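Local atomic coordinates of FACT complex subunit SPT16 (PDB entry 6A8M), a protein that probably acts, as part of the FACT complex, as a histone chaperone that reorganizes nucleosomes during transcription, replication and repair of DNA. Residues Gln186-Gly191 with Glu238-Cys243; Ser300-Thr305 with Ala414-Thr420; Val222-Ile226 with Leu254-Pro260; Ser171-Lys177 with Arg387-Asp393. The contacts are given in a common frame with arbitrary orientation. Numbering follows the deposited sequence.

Contact 1: Gln186-Gly191 with Glu238-Cys243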
loop_
_atom_site.group_PDB
_atom_site.type_symbol
_atom_site.label_atom_id
_atom_site.label_comp_id
_atom_site.label_asym_id
_atom_site.label_seq_id
_atom_site.Cartn_x
_atom_site.Cartn_y
_atom_site.Cartn_z
ATOM N N GLN A 186 -8.278 7.181 6.364
ATOM C CA GLN A 186 -8.335 8.598 6.718
ATOM C C GLN A 186 -7.411 8.910 7.892
ATOM O O GLN A 186 -6.772 9.969 7.923
ATOM C CB GLN A 186 -9.779 9.027 7.021
ATOM C CG GLN A 186 -9.892 10.503 7.421
ATOM C CD GLN A 186 -9.557 11.477 6.296
ATOM O OE1 GLN A 186 -10.456 11.952 5.581
ATOM N NE2 GLN A 186 -8.263 11.831 6.171
ATOM N N VAL A 187 -7.331 8.010 8.877
ATOM C CA VAL A 187 -6.407 8.226 9.987
ATOM C C VAL A 187 -4.987 8.286 9.455
ATOM O O VAL A 187 -4.231 9.216 9.753
ATOM C CB VAL A 187 -6.548 7.117 11.046
ATOM C CG1 VAL A 187 -5.479 7.274 12.125
ATOM C CG2 VAL A 187 -7.938 7.153 11.706
ATOM N N SER A 188 -4.622 7.291 8.645
ATOM C CA SER A 188 -3.289 7.242 8.053
ATOM C C SER A 188 -2.977 8.522 7.290
ATOM O O SER A 188 -1.882 9.093 7.421
ATOM C CB SER A 188 -3.203 6.043 7.116
ATOM O OG SER A 188 -1.929 6.010 6.503
ATOM N N SER A 189 -3.923 8.967 6.454
ATOM C CA SER A 189 -3.711 10.156 5.636
ATOM C C SER A 189 -3.517 11.395 6.498
ATOM O O SER A 189 -2.669 12.249 6.190
ATOM C CB SER A 189 -4.888 10.369 4.673
ATOM O OG SER A 189 -4.941 9.333 3.689
ATOM N N ARG A 190 -4.285 11.519 7.585
ATOM C CA ARG A 190 -4.069 12.664 8.460
ATOM C C ARG A 190 -2.703 12.568 9.122
ATOM O O ARG A 190 -2.020 13.578 9.290
ATOM C CB ARG A 190 -5.172 12.773 9.509
ATOM C CG ARG A 190 -5.057 14.056 10.370
ATOM C CD ARG A 190 -5.418 15.277 9.564
ATOM N NE ARG A 190 -6.838 15.260 9.209
ATOM C CZ ARG A 190 -7.832 15.578 10.041
ATOM N NH1 ARG A 190 -7.581 15.957 11.290
ATOM N NH2 ARG A 190 -9.091 15.523 9.624
ATOM N N GLY A 191 -2.260 11.349 9.442
ATOM C CA GLY A 191 -0.882 11.176 9.881
ATOM C C GLY A 191 0.122 11.656 8.847
ATOM O O GLY A 191 1.068 12.373 9.171
ATOM N N GLU A 238 -7.028 14.798 16.964
ATOM C CA GLU A 238 -7.270 14.916 15.537
ATOM C C GLU A 238 -7.659 13.579 14.935
ATOM O O GLU A 238 -8.415 13.545 13.955
ATOM C CB GLU A 238 -6.039 15.453 14.812
ATOM C CG GLU A 238 -5.726 16.897 15.058
ATOM C CD GLU A 238 -5.158 17.565 13.835
ATOM O OE1 GLU A 238 -5.509 17.156 12.701
ATOM O OE2 GLU A 238 -4.351 18.498 13.998
ATOM N N LEU A 239 -7.139 12.480 15.493
ATOM C CA LEU A 239 -7.194 11.180 14.833
ATOM C C LEU A 239 -8.267 10.244 15.378
ATOM O O LEU A 239 -8.824 9.454 14.604
ATOM C CB LEU A 239 -5.833 10.482 14.927
ATOM C CG LEU A 239 -4.636 11.239 14.347
ATOM C CD1 LEU A 239 -3.414 10.334 14.352
ATOM C CD2 LEU A 239 -4.912 11.725 12.940
ATOM N N THR A 240 -8.551 10.284 16.679
ATOM C CA THR A 240 -9.577 9.401 17.229
ATOM C C THR A 240 -10.945 9.608 16.581
ATOM O O THR A 240 -11.628 8.600 16.326
ATOM C CB THR A 240 -9.675 9.563 18.757
ATOM O OG1 THR A 240 -8.638 8.820 19.416
ATOM C CG2 THR A 240 -11.017 9.039 19.251
ATOM N N PRO A 241 -11.395 10.827 16.263
ATOM C CA PRO A 241 -12.698 10.952 15.583
ATOM C C PRO A 241 -12.709 10.390 14.165
ATOM O O PRO A 241 -13.793 10.155 13.618
ATOM C CB PRO A 241 -12.966 12.463 15.598
ATOM C CG PRO A 241 -11.646 13.107 15.857
ATOM C CD PRO A 241 -10.884 12.145 16.700
ATOM N N LEU A 242 -11.547 10.170 13.550
ATOM C CA LEU A 242 -11.486 9.542 12.245
ATOM C C LEU A 242 -11.432 8.019 12.319
ATOM O O LEU A 242 -11.590 7.358 11.287
ATOM C CB LEU A 242 -10.266 10.064 11.482
ATOM C CG LEU A 242 -10.121 11.584 11.342
ATOM C CD1 LEU A 242 -8.731 11.974 10.792
ATOM C CD2 LEU A 242 -11.230 12.199 10.490
ATOM N N CYS A 243 -11.206 7.450 13.501
ATOM C CA CYS A 243 -11.225 6.007 13.654
ATOM C C CYS A 243 -12.660 5.496 13.585
ATOM O O CYS A 243 -13.608 6.264 13.741
ATOM C CB CYS A 243 -10.595 5.603 14.986
ATOM S SG CYS A 243 -8.828 5.949 15.091
HETATM O O HOH W 1 -10.337 14.954 12.790
#
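Segment 186-191 is a stretch of the long helix 179-208, whereas 238-243 runs from helical E238 and L239 through a 3-10 turn at 240-242, closed by L242 N to L239 O (3.0 Å). The backbones come nearest at V187 and L242, whose CA atoms are 5.7 Å apart. A compact valine suits so tight an approach: V187 CG2 lies 3.7 Å from both L242 CB and C243 SG. L239 reaches in, its CD2 3.5 Å from R190 CG, the aliphatic part of the arginine. R190 NH1 makes a salt bridge to E238 OE1 (2.8 Å) near the guanidinium plane, while L242 CD1 lies over one face. A water takes a weak bond from R190 NH1 (3.3 Å) and donates to E238 O (2.7 Å). E238 also pairs with K194 of the long helix. The chemistry thus runs from apolar contact around buried V187 to charge pairing at the partly exposed edge, tying the 236-239 region of the M24-type, pita-bread domain to helix 179-208.

Contact 2: Ser300-Thr305 with Ala414-Thr420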
loop_
_atom_site.group_PDB
_atom_site.type_symbol
_atom_site.label_atom_id
_atom_site.label_comp_id
_atom_site.label_asym_id
_atom_site.label_seq_id
_atom_site.Cartn_x
_atom_site.Cartn_y
_atom_site.Cartn_z
ATOM N N SER A 300 -1.126 5.444 3.239
ATOM C CA SER A 300 -1.447 6.716 2.599
ATOM C C SER A 300 -0.147 7.317 2.071
ATOM O O SER A 300 0.961 6.843 2.366
ATOM C CB SER A 300 -2.150 7.693 3.558
ATOM O OG SER A 300 -1.321 7.967 4.681
ATOM N N ASN A 301 -0.289 8.365 1.265
ATOM C CA ASN A 301 0.857 8.970 0.594
ATOM C C ASN A 301 0.556 10.442 0.381
ATOM O O ASN A 301 -0.590 10.801 0.096
ATOM C CB ASN A 301 1.150 8.306 -0.765
ATOM C CG ASN A 301 2.459 8.763 -1.340
ATOM O OD1 ASN A 301 3.470 8.699 -0.649
ATOM N ND2 ASN A 301 2.448 9.276 -2.585
ATOM N N ILE A 302 1.582 11.285 0.523
ATOM C CA ILE A 302 1.476 12.706 0.193
ATOM C C ILE A 302 2.823 13.147 -0.357
ATOM O O ILE A 302 3.867 12.763 0.172
ATOM C CB ILE A 302 1.067 13.572 1.405
ATOM C CG1 ILE A 302 0.808 15.029 0.960
ATOM C CG2 ILE A 302 2.092 13.476 2.573
ATOM C CD1 ILE A 302 0.188 15.921 2.068
ATOM N N SER A 303 2.799 13.924 -1.439
ATOM C CA SER A 303 4.017 14.507 -1.993
ATOM C C SER A 303 3.758 15.978 -2.246
ATOM O O SER A 303 2.694 16.351 -2.746
ATOM C CB SER A 303 4.475 13.847 -3.305
ATOM O OG SER A 303 4.905 12.515 -3.094
ATOM N N ARG A 304 4.739 16.802 -1.922
ATOM C CA ARG A 304 4.621 18.238 -2.144
ATOM C C ARG A 304 5.893 18.718 -2.814
ATOM O O ARG A 304 6.966 18.104 -2.684
ATOM C CB ARG A 304 4.405 19.009 -0.825
ATOM C CG ARG A 304 3.087 18.661 -0.144
ATOM C CD ARG A 304 1.939 19.193 -0.977
ATOM N NE ARG A 304 0.608 19.047 -0.379
ATOM C CZ ARG A 304 -0.239 18.079 -0.727
ATOM N NH1 ARG A 304 0.144 17.147 -1.618
ATOM N NH2 ARG A 304 -1.462 18.035 -0.199
ATOM N N THR A 305 5.773 19.835 -3.518
ATOM C CA THR A 305 6.926 20.565 -4.027
ATOM C C THR A 305 7.013 21.879 -3.260
ATOM O O THR A 305 6.002 22.575 -3.094
ATOM C CB THR A 305 6.785 20.841 -5.531
ATOM O OG1 THR A 305 6.651 19.611 -6.242
ATOM C CG2 THR A 305 8.013 21.576 -6.062
ATOM N N ALA A 414 12.406 20.014 -10.900
ATOM C CA ALA A 414 11.458 18.929 -11.083
ATOM C C ALA A 414 10.251 19.304 -10.250
ATOM O O ALA A 414 10.324 20.189 -9.390
ATOM C CB ALA A 414 12.034 17.565 -10.667
ATOM N N LEU A 415 9.136 18.654 -10.532
ATOM C CA LEU A 415 7.887 18.954 -9.847
ATOM C C LEU A 415 7.215 17.654 -9.471
ATOM O O LEU A 415 7.184 16.713 -10.267
ATOM C CB LEU A 415 6.914 19.771 -10.731
ATOM C CG LEU A 415 7.468 21.108 -11.228
ATOM C CD1 LEU A 415 6.544 21.714 -12.285
ATOM C CD2 LEU A 415 7.655 22.081 -10.059
ATOM N N GLN A 416 6.619 17.613 -8.284
ATOM C CA GLN A 416 5.922 16.400 -7.911
ATOM C C GLN A 416 4.835 16.724 -6.900
ATOM O O GLN A 416 5.067 17.457 -5.942
ATOM C CB GLN A 416 6.899 15.359 -7.348
ATOM C CG GLN A 416 6.239 14.049 -7.013
ATOM C CD GLN A 416 7.252 12.972 -6.754
ATOM O OE1 GLN A 416 8.105 13.099 -5.844
ATOM N NE2 GLN A 416 7.205 11.923 -7.564
ATOM N N LEU A 417 3.656 16.140 -7.104
ATOM C CA LEU A 417 2.533 16.351 -6.204
ATOM C C LEU A 417 1.817 15.023 -6.048
ATOM O O LEU A 417 1.551 14.362 -7.052
ATOM C CB LEU A 417 1.577 17.396 -6.797
ATOM C CG LEU A 417 0.424 17.886 -5.936
ATOM C CD1 LEU A 417 0.971 18.689 -4.749
ATOM C CD2 LEU A 417 -0.533 18.727 -6.776
ATOM N N ALA A 418 1.488 14.643 -4.812
ATOM C CA ALA A 418 0.719 13.420 -4.593
ATOM C C ALA A 418 -0.270 13.619 -3.458
ATOM O O ALA A 418 0.018 14.311 -2.483
ATOM C CB ALA A 418 1.638 12.207 -4.290
ATOM N N ASP A 419 -1.440 12.986 -3.586
ATOM C CA ASP A 419 -2.441 12.988 -2.534
ATOM C C ASP A 419 -3.147 11.644 -2.515
ATOM O O ASP A 419 -3.201 10.935 -3.525
ATOM C CB ASP A 419 -3.469 14.122 -2.719
ATOM C CG ASP A 419 -2.927 15.459 -2.252
ATOM O OD1 ASP A 419 -2.782 15.636 -1.030
ATOM O OD2 ASP A 419 -2.626 16.319 -3.101
ATOM N N THR A 420 -3.709 11.313 -1.355
ATOM C CA THR A 420 -4.499 10.097 -1.193
ATOM C C THR A 420 -5.969 10.417 -1.443
ATOM O O THR A 420 -6.511 11.364 -0.869
ATOM C CB THR A 420 -4.273 9.536 0.206
ATOM O OG1 THR A 420 -2.863 9.300 0.360
ATOM C CG2 THR A 420 -5.040 8.240 0.427
#
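Within the M24-type, pita-bread domain, two beta strands from different sheets meet here: 298-308 pairs with 285-295, and 412-424 with 394-405. The two short segments run antiparallel at 150°, and they are joined by a single bridge, the hydrogen-bonded pair S303-A418, with S303 N to A418 O at 3.0 Å and A418 N to S303 O at 2.9 Å. Beyond it the strands diverge, and main-chain N and O no longer meet properly: N301 O to T420 N and Q416 O to T305 N are both 3.5 Å, at poor angles. Threonine fits both flanking places because its short hydroxyl spans the gap, so T420 OG1 donates to N301 O (2.7 Å) and T305 OG1 to Q416 O (2.7 Å).

The buried charge of R304 is well matched. R304 NH2 forms a salt bridge with D419 OD1 (2.9 Å), and R304 NH1 donates to S303 O (2.9 Å) and, weakly, to A418 O (3.0 Å) and D419 OD2 (3.2 Å). The carbonyls of Y434 and T435 also accept from the guanidinium, while D419 is bonded to T432, Q325 and K436. N301 is satisfied by Y258 and N396, and S303 OG by S290. Small side chains suit the bridge itself, where S303 CB and A418 CB are 3.4 Å apart.

Contact 3: Val222-Ile226 with Leu254-Pro260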
loop_
_atom_site.group_PDB
_atom_site.type_symbol
_atom_site.label_atom_id
_atom_site.label_comp_id
_atom_site.label_asym_id
_atom_site.label_seq_id
_atom_site.Cartn_x
_atom_site.Cartn_y
_atom_site.Cartn_z
ATOM N N VAL A 222 13.273 13.733 9.986
ATOM C CA VAL A 222 11.815 13.630 9.989
ATOM C C VAL A 222 11.379 12.208 10.298
ATOM O O VAL A 222 10.477 11.985 11.116
ATOM C CB VAL A 222 11.254 14.098 8.639
ATOM C CG1 VAL A 222 9.772 13.783 8.554
ATOM C CG2 VAL A 222 11.520 15.581 8.452
ATOM N N GLU A 223 12.008 11.223 9.637
ATOM C CA GLU A 223 11.641 9.820 9.811
ATOM C C GLU A 223 11.680 9.401 11.280
ATOM O O GLU A 223 10.803 8.672 11.753
ATOM C CB GLU A 223 12.560 8.935 8.943
ATOM C CG GLU A 223 12.218 7.461 8.958
ATOM C CD GLU A 223 12.934 6.682 7.858
ATOM O OE1 GLU A 223 12.739 5.446 7.753
ATOM O OE2 GLU A 223 13.706 7.307 7.108
ATOM N N ASN A 224 12.682 9.851 12.023
ATOM C CA ASN A 224 12.813 9.431 13.407
ATOM C C ASN A 224 11.811 10.112 14.329
ATOM O O ASN A 224 11.658 9.681 15.476
ATOM C CB ASN A 224 14.246 9.692 13.879
ATOM C CG ASN A 224 15.259 8.806 13.145
ATOM O OD1 ASN A 224 16.168 9.292 12.467
ATOM N ND2 ASN A 224 15.100 7.505 13.288
ATOM N N GLU A 225 11.113 11.143 13.844
ATOM C CA GLU A 225 10.108 11.805 14.669
ATOM C C GLU A 225 8.958 10.874 15.039
ATOM O O GLU A 225 8.312 11.093 16.069
ATOM C CB GLU A 225 9.569 13.039 13.935
ATOM C CG GLU A 225 10.611 14.122 13.706
ATOM C CD GLU A 225 10.831 14.969 14.934
ATOM O OE1 GLU A 225 9.829 15.317 15.588
ATOM O OE2 GLU A 225 12.001 15.279 15.250
ATOM N N ILE A 226 8.701 9.835 14.240
ATOM C CA ILE A 226 7.575 8.940 14.515
ATOM C C ILE A 226 7.811 8.130 15.773
ATOM O O ILE A 226 6.864 7.572 16.333
ATOM C CB ILE A 226 7.311 7.997 13.325
ATOM C CG1 ILE A 226 5.864 7.446 13.352
ATOM C CG2 ILE A 226 8.329 6.873 13.294
ATOM C CD1 ILE A 226 5.429 6.875 12.015
ATOM N N LEU A 254 0.632 2.994 14.342
ATOM C CA LEU A 254 1.093 3.981 13.368
ATOM C C LEU A 254 2.546 3.683 13.006
ATOM O O LEU A 254 3.371 3.445 13.897
ATOM C CB LEU A 254 0.958 5.398 13.931
ATOM C CG LEU A 254 1.062 6.500 12.885
ATOM C CD1 LEU A 254 -0.287 6.709 12.227
ATOM C CD2 LEU A 254 1.579 7.794 13.518
ATOM N N ASP A 255 2.853 3.686 11.706
ATOM C CA ASP A 255 4.216 3.438 11.240
ATOM C C ASP A 255 4.420 4.172 9.910
ATOM O O ASP A 255 3.489 4.734 9.337
ATOM C CB ASP A 255 4.465 1.920 11.110
ATOM C CG ASP A 255 5.950 1.545 11.079
ATOM O OD1 ASP A 255 6.821 2.429 11.200
ATOM O OD2 ASP A 255 6.229 0.332 10.944
ATOM N N TRP A 256 5.646 4.161 9.410
ATOM C CA TRP A 256 5.897 4.649 8.059
ATOM C C TRP A 256 5.507 3.599 7.023
ATOM O O TRP A 256 5.721 2.402 7.223
ATOM C CB TRP A 256 7.378 4.990 7.870
ATOM C CG TRP A 256 7.818 6.209 8.596
ATOM C CD1 TRP A 256 8.636 6.268 9.692
ATOM C CD2 TRP A 256 7.462 7.562 8.288
ATOM N NE1 TRP A 256 8.821 7.572 10.070
ATOM C CE2 TRP A 256 8.101 8.387 9.238
ATOM C CE3 TRP A 256 6.663 8.157 7.308
ATOM C CZ2 TRP A 256 7.972 9.772 9.235
ATOM C CZ3 TRP A 256 6.528 9.533 7.311
ATOM C CH2 TRP A 256 7.188 10.329 8.258
ATOM N N ALA A 257 4.964 4.061 5.885
ATOM C CA ALA A 257 4.791 3.164 4.743
ATOM C C ALA A 257 6.089 2.959 3.972
ATOM O O ALA A 257 6.256 1.932 3.292
ATOM C CB ALA A 257 3.716 3.700 3.797
ATOM N N TYR A 258 6.989 3.931 4.053
ATOM C CA TYR A 258 8.298 3.917 3.414
ATOM C C TYR A 258 9.094 5.039 4.073
ATOM O O TYR A 258 8.534 5.901 4.758
ATOM C CB TYR A 258 8.203 4.108 1.878
ATOM C CG TYR A 258 7.576 5.410 1.455
ATOM C CD1 TYR A 258 6.190 5.536 1.319
ATOM C CD2 TYR A 258 8.362 6.531 1.202
ATOM C CE1 TYR A 258 5.624 6.747 0.944
ATOM C CE2 TYR A 258 7.809 7.731 0.819
ATOM C CZ TYR A 258 6.434 7.835 0.693
ATOM O OH TYR A 258 5.888 9.043 0.335
ATOM N N SER A 259 10.402 5.024 3.865
ATOM C CA SER A 259 11.241 6.086 4.403
ATOM C C SER A 259 10.962 7.388 3.657
ATOM O O SER A 259 10.941 7.393 2.423
ATOM C CB SER A 259 12.724 5.722 4.282
ATOM O OG SER A 259 13.101 4.737 5.236
ATOM N N PRO A 260 10.747 8.499 4.363
ATOM C CA PRO A 260 10.448 9.770 3.692
ATOM C C PRO A 260 11.521 10.143 2.679
ATOM O O PRO A 260 12.700 9.878 2.876
ATOM C CB PRO A 260 10.418 10.781 4.843
ATOM C CG PRO A 260 10.076 9.957 6.067
ATOM C CD PRO A 260 10.696 8.594 5.833
HETATM O O HOH W 2 14.174 9.202 5.209
#
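In this pita-bread domain of the M24 family, segment 254-260, which begins as a strand, packs against 222-226, at the C-terminal part of helix 215-224. L254 sends CD2 to within 4.2 Å of I226 CD1, an apolar pair that also touches I293 of the adjacent strand 285-295. D255 OD2 is in a salt bridge with R294, while D255 OD1 takes a weak bond from W256 N (2.8 Å), and I226 CD1 comes within 3.6 Å of D255 C.

W256 is the centrepiece, and a tryptophan suits it because the indole offers both a flat apolar face and a donor on its edge. I226 CD1 sits over the five-membered ring, 4.0 Å from its centroid and 9° off the normal, a CH-pi contact. In the ring plane, W256 NE1 donates to E223 O (2.8 Å, 160°), so the buried indole nitrogen is satisfied by a main-chain carbonyl. F195 of helix 179-208 meets the same indole edge-to-face.

The chain then swings away through A257 and Y258, and returns at S259, whose OG donates to E223 OE1 (2.6 Å). The extended glutamate has just the length to reach it. At P260 the ring closes in, with CD 3.5 Å from E223 OE2, and a water bridges the two residues, donating to E223 OE2 (2.7 Å) and to P260 O (2.8 Å).

Contact 4: Ser171-Lys177 with Arg387-Asp393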
loop_
_atom_site.group_PDB
_atom_site.type_symbol
_atom_site.label_atom_id
_atom_site.label_comp_id
_atom_site.label_asym_id
_atom_site.label_seq_id
_atom_site.Cartn_x
_atom_site.Cartn_y
_atom_site.Cartn_z
ATOM N N SER A 171 -5.533 -8.797 -5.921
ATOM C CA SER A 171 -5.639 -7.346 -6.067
ATOM C C SER A 171 -7.090 -6.919 -6.293
ATOM O O SER A 171 -7.573 -5.961 -5.672
ATOM C CB SER A 171 -4.753 -6.878 -7.218
ATOM O OG SER A 171 -5.080 -5.555 -7.606
ATOM N N SER A 172 -7.796 -7.612 -7.201
ATOM C CA SER A 172 -9.205 -7.304 -7.445
ATOM C C SER A 172 -10.055 -7.558 -6.206
ATOM O O SER A 172 -10.984 -6.799 -5.913
ATOM C CB SER A 172 -9.725 -8.137 -8.615
ATOM O OG SER A 172 -8.923 -7.920 -9.758
ATOM N N LEU A 173 -9.765 -8.634 -5.475
ATOM C CA LEU A 173 -10.556 -8.960 -4.294
ATOM C C LEU A 173 -10.389 -7.909 -3.201
ATOM O O LEU A 173 -11.357 -7.579 -2.504
ATOM C CB LEU A 173 -10.149 -10.338 -3.787
ATOM C CG LEU A 173 -10.738 -10.871 -2.492
ATOM C CD1 LEU A 173 -12.126 -11.418 -2.743
ATOM C CD2 LEU A 173 -9.807 -11.947 -1.958
ATOM N N TRP A 174 -9.174 -7.370 -3.041
ATOM C CA TRP A 174 -8.815 -6.423 -1.974
ATOM C C TRP A 174 -9.178 -4.984 -2.290
ATOM O O TRP A 174 -9.109 -4.135 -1.394
ATOM C CB TRP A 174 -7.292 -6.434 -1.707
ATOM C CG TRP A 174 -6.799 -7.648 -1.099
ATOM C CD1 TRP A 174 -7.487 -8.499 -0.288
ATOM C CD2 TRP A 174 -5.500 -8.198 -1.250
ATOM N NE1 TRP A 174 -6.679 -9.557 0.078
ATOM C CE2 TRP A 174 -5.460 -9.398 -0.508
ATOM C CE3 TRP A 174 -4.366 -7.802 -1.949
ATOM C CZ2 TRP A 174 -4.319 -10.193 -0.435
ATOM C CZ3 TRP A 174 -3.235 -8.581 -1.864
ATOM C CH2 TRP A 174 -3.225 -9.774 -1.115
ATOM N N ALA A 175 -9.513 -4.678 -3.543
ATOM C CA ALA A 175 -9.498 -3.292 -4.007
ATOM C C ALA A 175 -10.476 -2.420 -3.219
ATOM O O ALA A 175 -10.118 -1.344 -2.726
ATOM C CB ALA A 175 -9.842 -3.256 -5.500
ATOM N N VAL A 176 -11.720 -2.853 -3.122
ATOM C CA VAL A 176 -12.769 -2.022 -2.545
ATOM C C VAL A 176 -12.610 -2.012 -1.030
ATOM O O VAL A 176 -12.483 -3.068 -0.398
ATOM C CB VAL A 176 -14.155 -2.531 -2.962
ATOM C CG1 VAL A 176 -15.241 -1.901 -2.089
ATOM C CG2 VAL A 176 -14.399 -2.257 -4.457
ATOM N N LYS A 177 -12.618 -0.820 -0.444
ATOM C CA LYS A 177 -12.379 -0.648 0.979
ATOM C C LYS A 177 -13.717 -0.546 1.694
ATOM O O LYS A 177 -14.591 0.224 1.274
ATOM C CB LYS A 177 -11.536 0.607 1.236
ATOM C CG LYS A 177 -10.142 0.547 0.605
ATOM C CD LYS A 177 -9.211 -0.403 1.388
ATOM C CE LYS A 177 -7.923 -0.673 0.594
ATOM N NZ LYS A 177 -8.204 -1.634 -0.506
ATOM N N ARG A 387 -8.287 -3.082 -15.717
ATOM C CA ARG A 387 -8.880 -2.818 -14.415
ATOM C C ARG A 387 -9.847 -1.651 -14.555
ATOM O O ARG A 387 -9.775 -0.866 -15.505
ATOM C CB ARG A 387 -7.821 -2.490 -13.347
ATOM C CG ARG A 387 -6.744 -3.539 -13.228
ATOM C CD ARG A 387 -7.291 -4.841 -12.687
ATOM N NE ARG A 387 -7.847 -4.698 -11.343
ATOM C CZ ARG A 387 -7.152 -4.856 -10.224
ATOM N NH1 ARG A 387 -5.857 -5.159 -10.276
ATOM N NH2 ARG A 387 -7.751 -4.709 -9.048
ATOM N N LYS A 388 -10.776 -1.565 -13.606
ATOM C CA LYS A 388 -11.829 -0.560 -13.623
ATOM C C LYS A 388 -11.949 0.040 -12.233
ATOM O O LYS A 388 -11.929 -0.692 -11.244
ATOM C CB LYS A 388 -13.165 -1.167 -14.062
ATOM C CG LYS A 388 -13.213 -1.446 -15.568
ATOM C CD LYS A 388 -14.577 -1.906 -16.046
ATOM C CE LYS A 388 -14.529 -2.102 -17.559
ATOM N NZ LYS A 388 -15.877 -2.229 -18.174
ATOM N N VAL A 389 -12.018 1.370 -12.163
ATOM C CA VAL A 389 -12.240 2.047 -10.894
ATOM C C VAL A 389 -13.596 1.652 -10.341
ATOM O O VAL A 389 -14.592 1.583 -11.071
ATOM C CB VAL A 389 -12.157 3.571 -11.074
ATOM C CG1 VAL A 389 -12.568 4.281 -9.799
ATOM C CG2 VAL A 389 -10.738 3.989 -11.461
ATOM N N GLU A 390 -13.646 1.388 -9.040
ATOM C CA GLU A 390 -14.902 1.072 -8.374
ATOM C C GLU A 390 -15.079 2.005 -7.190
ATOM O O GLU A 390 -14.098 2.464 -6.602
ATOM C CB GLU A 390 -14.939 -0.368 -7.854
ATOM C CG GLU A 390 -14.883 -1.494 -8.884
ATOM C CD GLU A 390 -14.625 -2.840 -8.205
ATOM O OE1 GLU A 390 -15.610 -3.531 -7.865
ATOM O OE2 GLU A 390 -13.440 -3.178 -7.949
ATOM N N ASN A 391 -16.336 2.267 -6.837
ATOM C CA ASN A 391 -16.628 2.947 -5.577
ATOM C C ASN A 391 -15.969 2.180 -4.434
ATOM O O ASN A 391 -16.024 0.946 -4.382
ATOM C CB ASN A 391 -18.144 3.046 -5.371
ATOM C CG ASN A 391 -18.523 3.890 -4.163
ATOM O OD1 ASN A 391 -17.723 4.688 -3.668
ATOM N ND2 ASN A 391 -19.761 3.727 -3.695
ATOM N N GLY A 392 -15.314 2.920 -3.537
ATOM C CA GLY A 392 -14.584 2.335 -2.424
ATOM C C GLY A 392 -13.113 2.115 -2.671
ATOM O O GLY A 392 -12.372 1.768 -1.721
ATOM N N ASP A 393 -12.655 2.283 -3.905
ATOM C CA ASP A 393 -11.223 2.231 -4.162
ATOM C C ASP A 393 -10.533 3.446 -3.563
ATOM O O ASP A 393 -11.087 4.544 -3.532
ATOM C CB ASP A 393 -10.936 2.197 -5.662
ATOM C CG ASP A 393 -11.242 0.846 -6.293
ATOM O OD1 ASP A 393 -11.556 -0.110 -5.555
ATOM O OD2 ASP A 393 -11.202 0.777 -7.543
HETATM O O HOH W 3 -12.345 -5.428 -7.930
#
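Direct hydrogen bonds hold this contact at two points. At one, R387 reaches across the wide gap between the backbones and directs both terminal nitrogens at S171 OG, with NH1 at 2.8 Å and NH2 at 3.2 Å; the same hydroxyl is also bonded to D375. At the other, K177 N donates to G392 O (2.9 Å), where the chains run close, V176 and G392 CA atoms being 4.7 Å apart. A water adds a bridge, donating to S172 O (2.8 Å) and E390 OE2 (2.5 Å).

The absence of a side chain at G392 permits that closeness: a CB there would clash with V176 CG1. G392 occupies, with positive phi, the third position of a type II beta turn from E390 to D393, D393 N to E390 O 3.1 Å, reinforced by E390 N to D393 OD2 (2.9 Å).

Van der Waals contact fills the middle: V176 CG2 lies 3.6 Å from N391 O, and A175 CB 3.6 Å from D393 OD1.

L173 and W174 pack on helices 9-22 and 48-57 of the N-terminal lobe, and the 387-393 loop leads into strand 394-405, so the contact joins helix 167-174 to the antiparallel sheet of the peptidase-like domain.

Along the chain the segments interleave: 171-177, 186-191, 222-226, 238-243, 254-260, 300-305, 387-393, 414-420, so contact 4 spans all of contacts 1 and 3, while contacts 1 and 3 cross, as do 2 and 4. Contact 2 is the one that touches both contacts 1 and 3; its centre lies 19 Å from that of contact 1 and 16 Å from contact 3's. It touches them through S188 OG to S300 OG (2.7 Å) and N301 OD1 to Y258 OH (2.6 Å), probable hydrogen bonds. Contacts 2 and 3 share the sheet containing strand 285-295. Contact 4, its centre about 27 Å from that of contact 3, links the peptidase-like domain to the N-terminal lobe; the other three lie within or on the former.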